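Local coordinates for conserved hypothetical secreted protein (PDB 4RNZ), which helps determine cell shape in Helicobacter pylori and is probably a zinc-dependent metalloendopeptidase of the M23B family acting on peptidoglycan, at residues Val222-Lys227 against Leu300-Tyr305. Sequence-based numbering, arbitrary orientation.
With ZN (zinc ion), chain B.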
ATOM      1  N   VAL A 222      13.410   3.379   4.633  1.00 29.01           N
ATOM      2  CA  VAL A 222      14.748   3.947   4.488  1.00 30.61           C
ATOM      3  C   VAL A 222      15.309   3.985   5.893  1.00 28.81           C
ATOM      4  O   VAL A 222      14.636   4.438   6.812  1.00 29.77           O
ATOM      5  CB  VAL A 222      14.709   5.381   3.932  1.00 31.66           C
ATOM      6  CG1 VAL A 222      16.119   5.970   3.876  1.00 33.67           C
ATOM      7  CG2 VAL A 222      14.064   5.399   2.569  1.00 33.93           C
ATOM      8  N   ASP A 223      16.525   3.482   6.055  1.00 30.84           N
ATOM      9  CA  ASP A 223      17.238   3.576   7.326  1.00 31.19           C
ATOM     10  C   ASP A 223      18.151   4.786   7.264  1.00 31.56           C
ATOM     11  O   ASP A 223      19.033   4.878   6.405  1.00 32.32           O
ATOM     12  CB  ASP A 223      18.040   2.304   7.612  1.00 32.93           C
ATOM     13  CG  ASP A 223      17.155   1.135   7.975  1.00 34.29           C
ATOM     14  OD1 ASP A 223      15.959   1.343   8.241  1.00 31.17           O
ATOM     15  OD2 ASP A 223      17.644  -0.002   7.999  1.00 34.17           O
ATOM     16  N   TYR A 224      17.897   5.727   8.164  1.00 32.02           N
ATOM     17  CA  TYR A 224      18.659   6.970   8.225  1.00 33.69           C
ATOM     18  C   TYR A 224      19.563   6.848   9.422  1.00 33.36           C
ATOM     19  O   TYR A 224      19.069   6.782  10.547  1.00 33.79           O
ATOM     20  CB  TYR A 224      17.751   8.164   8.462  1.00 30.06           C
ATOM     21  CG  TYR A 224      16.867   8.616   7.311  1.00 30.00           C
ATOM     22  CD1 TYR A 224      17.393   9.262   6.191  1.00 27.66           C
ATOM     23  CD2 TYR A 224      15.477   8.457   7.380  1.00 29.34           C
ATOM     24  CE1 TYR A 224      16.571   9.700   5.169  1.00 27.40           C
ATOM     25  CE2 TYR A 224      14.658   8.898   6.373  1.00 29.92           C
ATOM     26  CZ  TYR A 224      15.203   9.526   5.270  1.00 30.08           C
ATOM     27  OH  TYR A 224      14.357   9.956   4.274  1.00 32.92           O
ATOM     28  N   ALA A 225      20.867   6.766   9.192  1.00 35.23           N
ATOM     29  CA  ALA A 225      21.821   6.767  10.309  1.00 36.63           C
ATOM     30  C   ALA A 225      21.810   8.159  10.934  1.00 34.27           C
ATOM     31  O   ALA A 225      21.926   9.159  10.241  1.00 36.16           O
ATOM     32  CB  ALA A 225      23.221   6.393   9.835  1.00 37.62           C
ATOM     33  N   ALA A 226      21.594   8.217  12.235  1.00 33.64           N
ATOM     34  CA  ALA A 226      21.592   9.472  12.950  1.00 32.89           C
ATOM     35  C   ALA A 226      22.048   9.262  14.368  1.00 34.29           C
ATOM     36  O   ALA A 226      21.997   8.162  14.885  1.00 34.14           O
ATOM     37  CB  ALA A 226      20.209  10.063  12.960  1.00 33.93           C
ATOM     38  N   LYS A 227      22.430  10.350  15.007  1.00 36.46           N
ATOM     39  CA  LYS A 227      22.823  10.334  16.408  1.00 37.59           C
ATOM     40  C   LYS A 227      21.676  10.002  17.314  1.00 35.08           C
ATOM     41  O   LYS A 227      20.539  10.466  17.125  1.00 33.22           O
ATOM     42  CB  LYS A 227      23.393  11.696  16.810  1.00 43.37           C
ATOM     43  CG  LYS A 227      23.735  11.797  18.287  1.00 48.77           C
ATOM     44  CD  LYS A 227      24.728  12.906  18.565  1.00 56.49           C
ATOM     45  CE  LYS A 227      25.251  12.816  19.986  1.00 60.74           C
ATOM     46  NZ  LYS A 227      26.555  13.525  20.080  1.00 66.42           N
ATOM     47  N   LEU A 300      16.901   5.912  12.311  1.00 32.55           N
ATOM     48  CA  LEU A 300      15.450   5.995  12.133  1.00 30.89           C
ATOM     49  C   LEU A 300      15.107   5.098  10.949  1.00 29.18           C
ATOM     50  O   LEU A 300      15.658   5.267   9.868  1.00 30.88           O
ATOM     51  CB  LEU A 300      15.028   7.429  11.826  1.00 33.02           C
ATOM     52  CG  LEU A 300      13.586   7.593  11.331  1.00 33.19           C
ATOM     53  CD1 LEU A 300      12.625   7.192  12.439  1.00 33.29           C
ATOM     54  CD2 LEU A 300      13.372   9.007  10.866  1.00 34.13           C
ATOM     55  N   HIS A 301      14.201   4.154  11.152  1.00 29.95           N
ATOM     56  CA  HIS A 301      13.600   3.454  10.031  1.00 29.40           C
ATOM     57  C   HIS A 301      12.348   4.255   9.646  1.00 28.64           C
ATOM     58  O   HIS A 301      11.452   4.420  10.475  1.00 28.80           O
ATOM     59  CB  HIS A 301      13.249   2.016  10.403  1.00 30.91           C
ATOM     60  CG  HIS A 301      12.434   1.320   9.363  1.00 29.86           C
ATOM     61  ND1 HIS A 301      12.981   0.420   8.484  1.00 30.02           N
ATOM     62  CD2 HIS A 301      11.131   1.435   9.024  1.00 30.76           C
ATOM     63  CE1 HIS A 301      12.045  -0.006   7.652  1.00 32.58           C
ATOM     64  NE2 HIS A 301      10.911   0.596   7.960  1.00 31.55           N
ATOM     65  N   PHE A 302      12.309   4.752   8.406  1.00 26.47           N
ATOM     66  CA  PHE A 302      11.212   5.567   7.885  1.00 26.68           C
ATOM     67  C   PHE A 302      10.519   4.800   6.779  1.00 27.53           C
ATOM     68  O   PHE A 302      11.120   4.517   5.747  1.00 25.32           O
ATOM     69  CB  PHE A 302      11.721   6.926   7.363  1.00 26.60           C
ATOM     70  CG  PHE A 302      10.643   7.831   6.754  1.00 26.56           C
ATOM     71  CD1 PHE A 302       9.427   8.052   7.390  1.00 27.83           C
ATOM     72  CD2 PHE A 302      10.863   8.455   5.539  1.00 27.17           C
ATOM     73  CE1 PHE A 302       8.461   8.881   6.836  1.00 25.84           C
ATOM     74  CE2 PHE A 302       9.914   9.289   4.986  1.00 27.21           C
ATOM     75  CZ  PHE A 302       8.699   9.491   5.626  1.00 27.68           C
ATOM     76  N   GLY A 303       9.268   4.434   7.025  1.00 27.87           N
ATOM     77  CA  GLY A 303       8.485   3.654   6.072  1.00 28.60           C
ATOM     78  C   GLY A 303       7.257   4.380   5.549  1.00 28.38           C
ATOM     79  O   GLY A 303       6.611   5.130   6.282  1.00 27.84           O
ATOM     80  N   VAL A 304       6.946   4.157   4.274  1.00 27.26           N
ATOM     81  CA  VAL A 304       5.764   4.709   3.672  1.00 27.02           C
ATOM     82  C   VAL A 304       5.012   3.596   2.952  1.00 25.68           C
ATOM     83  O   VAL A 304       5.618   2.814   2.227  1.00 26.64           O
ATOM     84  CB  VAL A 304       6.074   5.865   2.712  1.00 27.54           C
ATOM     85  CG1 VAL A 304       4.783   6.403   2.086  1.00 27.54           C
ATOM     86  CG2 VAL A 304       6.801   6.989   3.464  1.00 28.56           C
ATOM     87  N   TYR A 305       3.700   3.558   3.196  1.00 26.35           N
ATOM     88  CA  TYR A 305       2.765   2.578   2.613  1.00 29.09           C
ATOM     89  C   TYR A 305       1.655   3.314   1.879  1.00 26.76           C
ATOM     90  O   TYR A 305       0.965   4.125   2.489  1.00 30.15           O
ATOM     91  CB  TYR A 305       2.130   1.748   3.717  1.00 30.04           C
ATOM     92  CG  TYR A 305       3.149   0.896   4.400  1.00 32.34           C
ATOM     93  CD1 TYR A 305       3.930   1.410   5.425  1.00 32.49           C
ATOM     94  CD2 TYR A 305       3.370  -0.422   3.992  1.00 33.03           C
ATOM     95  CE1 TYR A 305       4.926   0.642   6.008  1.00 33.76           C
ATOM     96  CE2 TYR A 305       4.350  -1.200   4.595  1.00 34.41           C
ATOM     97  CZ  TYR A 305       5.126  -0.640   5.590  1.00 34.53           C
ATOM     98  OH  TYR A 305       6.099  -1.380   6.195  1.00 42.20           O
TER
HETATM   99 ZN    ZN B 501      14.824  -0.258   8.032  1.00 32.61          ZN
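The phenol ring of Tyr224 meets the side chain of Phe302 along one edge: its CE2 lies 3.7 Å from Phe302 CB, and Phe302 CD2 sits in the plane of the ring. One face of the tyrosine is taken by Val222 CG1, 3.9 Å above the ring centre. Tyr224 and Phe302 run alongside each other, pointing the same way, while Leu300 CD2 closes on Tyr224 CD2 at 4.1 Å, all on the same face of the sheet as Val222, with Tyr224 touching each of the other three. Asp223 and His301 project from the other face, where both bind the zinc ion. As a non-hydrogen-bonded antiparallel pair with CA atoms 4.5 Å apart, they bring Asp223 OD1 and His301 ND1 together on the metal, each 2.0 Å from it. The carboxylate and imidazole planes are turned 62° apart. His301 CG is anti to the backbone N (chi1 171°), which helps direct ND1 at the metal, and the aspartate binds through OD1, with OD2 farther away at 2.8 Å. Hydrogen-bonded pairs lie on either side: Val222 and Phe302 exchange two backbone bonds, as do Tyr224 and Leu300. The pairing places the two ligands side by side on the same face of the sheet. His219 and Glu34 complete the zinc site; His219 and Asp223 belong to the HxxxD motif characteristic of M23 peptidases, and His301 to their HxH motif. Tyr197 and Tyr264 add further rings against Tyr224 and Phe302, respectively. Within the antiparallel sheet of the M23 domain, strand 222-225 is flanked by strand 199-202 and strand 299-306, and the latter pairs in turn with strands 260-267 and 309-311.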